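Local coordinates for Sodium/sialic acid symporter SiaT (Proteus mirabilis, PDB 5NV9), which uses the sodium gradient across the bacterial inner membrane to import the sialic acid N-acetylneuraminic acid, moving two sodium ions in with each sugar, at residues A[166-170]-A[341-345]; A[26-32]-A[172-177]. The contacts are given in a common frame with arbitrary orientation. Residues are numbered along the deposited sequence.

Contact 1 of 2, residues A[166-170]-A[341-345]. With NA (sodium ion), chain B; NA (sodium ion), chain C.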
loop_
_atom_site.group_PDB
_atom_site.type_symbol
_atom_site.label_atom_id
_atom_site.label_comp_id
_atom_site.label_asym_id
_atom_site.label_seq_id
_atom_site.Cartn_x
_atom_site.Cartn_y
_atom_site.Cartn_z
ATOM N N CYS A 166 10.789 10.924 -7.240
ATOM C CA CYS A 166 10.532 9.489 -7.043
ATOM C C CYS A 166 10.606 8.681 -8.360
ATOM O O CYS A 166 11.267 7.623 -8.422
ATOM C CB CYS A 166 9.163 9.274 -6.389
ATOM S SG CYS A 166 8.913 7.581 -5.841
ATOM N N ILE A 167 9.991 9.226 -9.413
ATOM C CA ILE A 167 10.005 8.638 -10.745
ATOM C C ILE A 167 11.439 8.453 -11.264
ATOM O O ILE A 167 11.730 7.455 -11.863
ATOM C CB ILE A 167 9.155 9.486 -11.773
ATOM C CG1 ILE A 167 7.677 9.332 -11.463
ATOM C CG2 ILE A 167 9.430 9.070 -13.218
ATOM C CD1 ILE A 167 6.762 10.334 -12.131
ATOM N N ILE A 168 12.307 9.422 -11.027
ATOM C CA ILE A 168 13.652 9.399 -11.550
ATOM C C ILE A 168 14.473 8.287 -10.913
ATOM O O ILE A 168 15.017 7.436 -11.621
ATOM C CB ILE A 168 14.308 10.789 -11.441
ATOM C CG1 ILE A 168 13.658 11.697 -12.490
ATOM C CG2 ILE A 168 15.807 10.680 -11.711
ATOM C CD1 ILE A 168 13.893 13.155 -12.238
ATOM N N TYR A 169 14.489 8.219 -9.584
ATOM C CA TYR A 169 15.264 7.165 -8.916
ATOM C C TYR A 169 14.669 5.800 -9.156
ATOM O O TYR A 169 15.407 4.848 -9.205
ATOM C CB TYR A 169 15.542 7.442 -7.415
ATOM C CG TYR A 169 14.418 7.186 -6.396
ATOM C CD1 TYR A 169 13.959 5.891 -6.099
ATOM C CD2 TYR A 169 13.907 8.221 -5.652
ATOM C CE1 TYR A 169 12.967 5.680 -5.136
ATOM C CE2 TYR A 169 12.889 8.006 -4.696
ATOM C CZ TYR A 169 12.424 6.734 -4.436
ATOM O OH TYR A 169 11.408 6.554 -3.477
ATOM N N THR A 170 13.346 5.693 -9.291
ATOM C CA THR A 170 12.679 4.388 -9.556
ATOM C C THR A 170 13.059 3.882 -10.955
ATOM O O THR A 170 13.527 2.770 -11.134
ATOM C CB THR A 170 11.129 4.490 -9.427
ATOM O OG1 THR A 170 10.760 4.867 -8.095
ATOM C CG2 THR A 170 10.462 3.177 -9.714
ATOM N N GLN A 341 6.846 8.128 -0.869
ATOM C CA GLN A 341 7.737 7.667 -1.913
ATOM C C GLN A 341 8.044 6.175 -1.940
ATOM O O GLN A 341 8.183 5.614 -2.989
ATOM C CB GLN A 341 9.027 8.473 -1.865
ATOM C CG GLN A 341 8.782 9.925 -2.266
ATOM C CD GLN A 341 10.010 10.809 -2.171
ATOM O OE1 GLN A 341 10.800 10.710 -1.227
ATOM N NE2 GLN A 341 10.167 11.724 -3.163
ATOM N N SER A 342 8.171 5.524 -0.795
ATOM C CA SER A 342 8.357 4.146 -0.791
ATOM C C SER A 342 7.116 3.410 -1.387
ATOM O O SER A 342 7.234 2.335 -1.884
ATOM C CB SER A 342 8.606 3.655 0.646
ATOM O OG SER A 342 7.611 4.151 1.528
ATOM N N SER A 343 5.942 3.990 -1.277
ATOM C CA SER A 343 4.706 3.374 -1.839
ATOM C C SER A 343 4.567 3.695 -3.325
ATOM O O SER A 343 4.254 2.804 -4.141
ATOM C CB SER A 343 3.485 3.878 -1.029
ATOM O OG SER A 343 3.528 3.309 0.296
ATOM N N ILE A 344 4.866 4.960 -3.670
ATOM C CA ILE A 344 4.865 5.390 -5.063
ATOM C C ILE A 344 5.898 4.594 -5.943
ATOM O O ILE A 344 5.570 4.113 -7.076
ATOM C CB ILE A 344 5.115 6.871 -5.214
ATOM C CG1 ILE A 344 3.946 7.664 -4.632
ATOM C CG2 ILE A 344 5.321 7.262 -6.674
ATOM C CD1 ILE A 344 4.273 9.128 -4.513
ATOM N N SER A 345 7.091 4.401 -5.416
ATOM C CA SER A 345 8.118 3.769 -6.204
ATOM C C SER A 345 7.729 2.303 -6.477
ATOM O O SER A 345 7.894 1.801 -7.605
ATOM C CB SER A 345 9.422 3.850 -5.479
ATOM O OG SER A 345 9.368 3.023 -4.315
HETATM NA NA NA B . 5.272 3.802 1.835
HETATM NA NA NA C . 8.990 1.069 -2.803
#
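Ser342 binds two sodium ions at once, one through its side chain and one through its carbonyl. Ser342 OG and Ser343 OG hold the same ion, each at 2.4 Å; the other is bound by Ser342 O at 2.4 Å and Ser345 OG at 2.5 Å. The Ser342 hydroxyl also has Ala338 as polar partner. Behind these ligands helix segments 166-170 and 341-345 cross at -56°, axes 9.8 Å apart, and side chains from Cys166, Thr170 and Ser345 to the larger Tyr169 fill the angle. Cys166 SG lies 3.7 Å from Ile344 CG2, while Thr170 OG1 approaches Ser345 CB to 3.1 Å. That threonine hydroxyl bonds back to its own helix, at Cys166 O (2.8 Å), just as Ser345 OG does to Gln341 O (3.1 Å). Tyr169 reaches across, its OH 3.5 Å from Gln341 CB; its main polar partner is Gln185. Ala56, Leu59 and Ala339 complete the first site, Asp182 and Ser346 also bind the second: the Na2 site conserved in SSF symporters of LeuT fold and the additional Na3 site.

Contact 2 of 2, residues A[26-32]-A[172-177]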
loop_
_atom_site.group_PDB
_atom_site.type_symbol
_atom_site.label_atom_id
_atom_site.label_comp_id
_atom_site.label_asym_id
_atom_site.label_seq_id
_atom_site.Cartn_x
_atom_site.Cartn_y
_atom_site.Cartn_z
ATOM N N VAL A 26 21.032 5.869 -8.634
ATOM C CA VAL A 26 22.213 5.900 -9.527
ATOM C C VAL A 26 23.097 4.672 -9.290
ATOM O O VAL A 26 23.540 4.058 -10.227
ATOM C CB VAL A 26 23.056 7.184 -9.310
ATOM C CG1 VAL A 26 24.368 7.129 -10.118
ATOM C CG2 VAL A 26 22.246 8.419 -9.681
ATOM N N TYR A 27 23.346 4.323 -8.033
ATOM C CA TYR A 27 24.162 3.175 -7.661
ATOM C C TYR A 27 23.598 1.846 -8.265
ATOM O O TYR A 27 24.308 1.029 -8.864
ATOM C CB TYR A 27 24.303 3.152 -6.104
ATOM C CG TYR A 27 25.074 1.974 -5.563
ATOM C CD1 TYR A 27 26.434 2.070 -5.228
ATOM C CD2 TYR A 27 24.463 0.741 -5.439
ATOM C CE1 TYR A 27 27.136 0.954 -4.765
ATOM C CE2 TYR A 27 25.144 -0.361 -4.979
ATOM C CZ TYR A 27 26.465 -0.259 -4.638
ATOM O OH TYR A 27 27.074 -1.406 -4.202
ATOM N N PHE A 28 22.299 1.632 -8.130
ATOM C CA PHE A 28 21.702 0.403 -8.650
ATOM C C PHE A 28 21.388 0.390 -10.153
ATOM O O PHE A 28 20.970 -0.664 -10.691
ATOM C CB PHE A 28 20.452 0.067 -7.783
ATOM C CG PHE A 28 20.829 -0.472 -6.459
ATOM C CD1 PHE A 28 21.332 -1.786 -6.384
ATOM C CD2 PHE A 28 20.845 0.348 -5.313
ATOM C CE1 PHE A 28 21.754 -2.290 -5.179
ATOM C CE2 PHE A 28 21.218 -0.158 -4.089
ATOM C CZ PHE A 28 21.715 -1.476 -4.037
ATOM N N SER A 29 21.577 1.524 -10.844
ATOM C CA SER A 29 21.262 1.596 -12.282
ATOM C C SER A 29 22.271 0.801 -13.118
ATOM O O SER A 29 21.930 0.290 -14.176
ATOM C CB SER A 29 21.204 3.031 -12.763
ATOM O OG SER A 29 22.484 3.610 -12.552
ATOM N N LYS A 30 23.471 0.631 -12.586
ATOM C CA LYS A 30 24.572 -0.027 -13.273
ATOM C C LYS A 30 24.298 -1.484 -13.563
ATOM O O LYS A 30 24.716 -2.000 -14.592
ATOM C CB LYS A 30 25.860 0.092 -12.442
ATOM C CG LYS A 30 26.136 1.530 -11.956
ATOM C CD LYS A 30 27.318 1.607 -10.996
ATOM C CE LYS A 30 27.348 2.935 -10.266
ATOM N NZ LYS A 30 27.120 4.091 -11.182
ATOM N N ARG A 31 23.591 -2.155 -12.663
ATOM C CA ARG A 31 23.294 -3.566 -12.846
ATOM C C ARG A 31 21.980 -3.882 -13.609
ATOM O O ARG A 31 21.547 -5.034 -13.627
ATOM C CB ARG A 31 23.282 -4.255 -11.485
ATOM C CG ARG A 31 22.083 -3.926 -10.620
ATOM C CD ARG A 31 22.261 -4.522 -9.235
ATOM N NE ARG A 31 23.379 -3.912 -8.527
ATOM C CZ ARG A 31 23.734 -4.232 -7.290
ATOM N NH1 ARG A 31 23.074 -5.151 -6.601
ATOM N NH2 ARG A 31 24.764 -3.618 -6.744
ATOM N N GLN A 32 21.345 -2.886 -14.230
ATOM C CA GLN A 32 20.069 -3.143 -14.930
ATOM C C GLN A 32 20.304 -3.564 -16.347
ATOM O O GLN A 32 20.198 -2.776 -17.251
ATOM C CB GLN A 32 19.168 -1.901 -14.936
ATOM C CG GLN A 32 18.853 -1.339 -13.555
ATOM C CD GLN A 32 18.375 -2.371 -12.570
ATOM O OE1 GLN A 32 17.561 -3.261 -12.901
ATOM N NE2 GLN A 32 18.845 -2.254 -11.333
HETATM N N MSE A 172 15.737 4.638 -12.834
HETATM C CA MSE A 172 17.162 4.308 -12.933
HETATM C C MSE A 172 17.468 3.064 -12.209
HETATM O O MSE A 172 18.288 2.278 -12.645
HETATM C CB MSE A 172 17.978 5.413 -12.185
HETATM C CG MSE A 172 17.869 6.748 -12.939
HETATM SE SE MSE A 172 19.278 8.052 -12.412
HETATM C CE MSE A 172 18.982 8.076 -10.436
ATOM N N GLY A 173 16.838 2.890 -11.056
ATOM C CA GLY A 173 17.281 1.889 -10.079
ATOM C C GLY A 173 16.766 0.479 -10.110
ATOM O O GLY A 173 17.372 -0.431 -9.478
ATOM N N GLY A 174 15.640 0.272 -10.810
ATOM C CA GLY A 174 15.061 -1.055 -10.925
ATOM C C GLY A 174 14.472 -1.445 -9.580
ATOM O O GLY A 174 14.345 -0.605 -8.723
ATOM N N ILE A 175 14.054 -2.700 -9.438
ATOM C CA ILE A 175 13.434 -3.170 -8.219
ATOM C C ILE A 175 14.442 -3.165 -7.077
ATOM O O ILE A 175 14.040 -2.980 -5.909
ATOM C CB ILE A 175 12.849 -4.560 -8.378
ATOM C CG1 ILE A 175 12.050 -4.929 -7.119
ATOM C CG2 ILE A 175 13.951 -5.615 -8.710
ATOM C CD1 ILE A 175 10.964 -3.968 -6.688
ATOM N N GLU A 176 15.749 -3.332 -7.385
ATOM C CA GLU A 176 16.766 -3.246 -6.306
ATOM C C GLU A 176 16.914 -1.842 -5.700
ATOM O O GLU A 176 16.945 -1.670 -4.485
ATOM C CB GLU A 176 18.108 -3.793 -6.742
ATOM C CG GLU A 176 18.129 -5.312 -6.720
ATOM C CD GLU A 176 19.337 -5.862 -7.457
ATOM O OE1 GLU A 176 19.265 -5.901 -8.690
ATOM O OE2 GLU A 176 20.340 -6.206 -6.788
ATOM N N GLY A 177 16.962 -0.846 -6.562
ATOM C CA GLY A 177 16.932 0.492 -6.081
ATOM C C GLY A 177 15.661 0.916 -5.382
ATOM O O GLY A 177 15.702 1.738 -4.474
HETATM O O HOH W 1 17.155 -4.360 -9.797
#
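Phe28 lays one ring face over the backbone of Glu176, with Phe28 CD1 3.8 Å from Glu176 CB, and its CB packs 3.6 Å from Gly173 O. The CA atoms of Ser29 and Gly173 are 4.6 Å apart. A side chain on Gly174, whose phi is positive where the helix kinks, would collide with Gln32 OE1, while Gly173 and Gly177 leave each other no room for one. Polar groups gather at the type I beta turn from Ser29 to Gln32. Arg31 NH1 forms a salt bridge with Glu176 OE2 at 2.9 Å, and Arg44 engages the same carboxylate through OE1. Gln32 NE2 bonds to Phe28 O (2.7 Å) and to a water, which also accepts from Glu176 N (3.0 Å). At the other end, Val26 CG2 touches selenomethionine Met172 CE at 3.4 Å. The contact joins the cytoplasmic end of helix 8-29 to the bend in helix 155-203, where the ring of Trp180 meets that of Phe28 nearly parallel and helix 35-40 lies against Gln32.

Overall arrangement
Helix 155-203 is the common element: segment 166-170 of contact 1 and segment 172-177 of contact 2 nearly adjoin along it, and the contact centres are 12 Å apart. A single bent helix meets helix 328-361 in the buried region, then helix 8-29 near the cytoplasmic side; the centres of contacts 1 and 2 lie about 13 and 22 Å from the centre of the chain. Contact 1 carries sodium ligands, and its Ser342 side chain lies about 9 Å from the bound N-acetylneuraminic acid. Contact 2 binds no ion; its Gly177 is about 9 Å from a sodium. Beyond the bend, the same helix supplies Asp182 to the Na3 site, which Ser342 and Ser345 of contact 1 also bind.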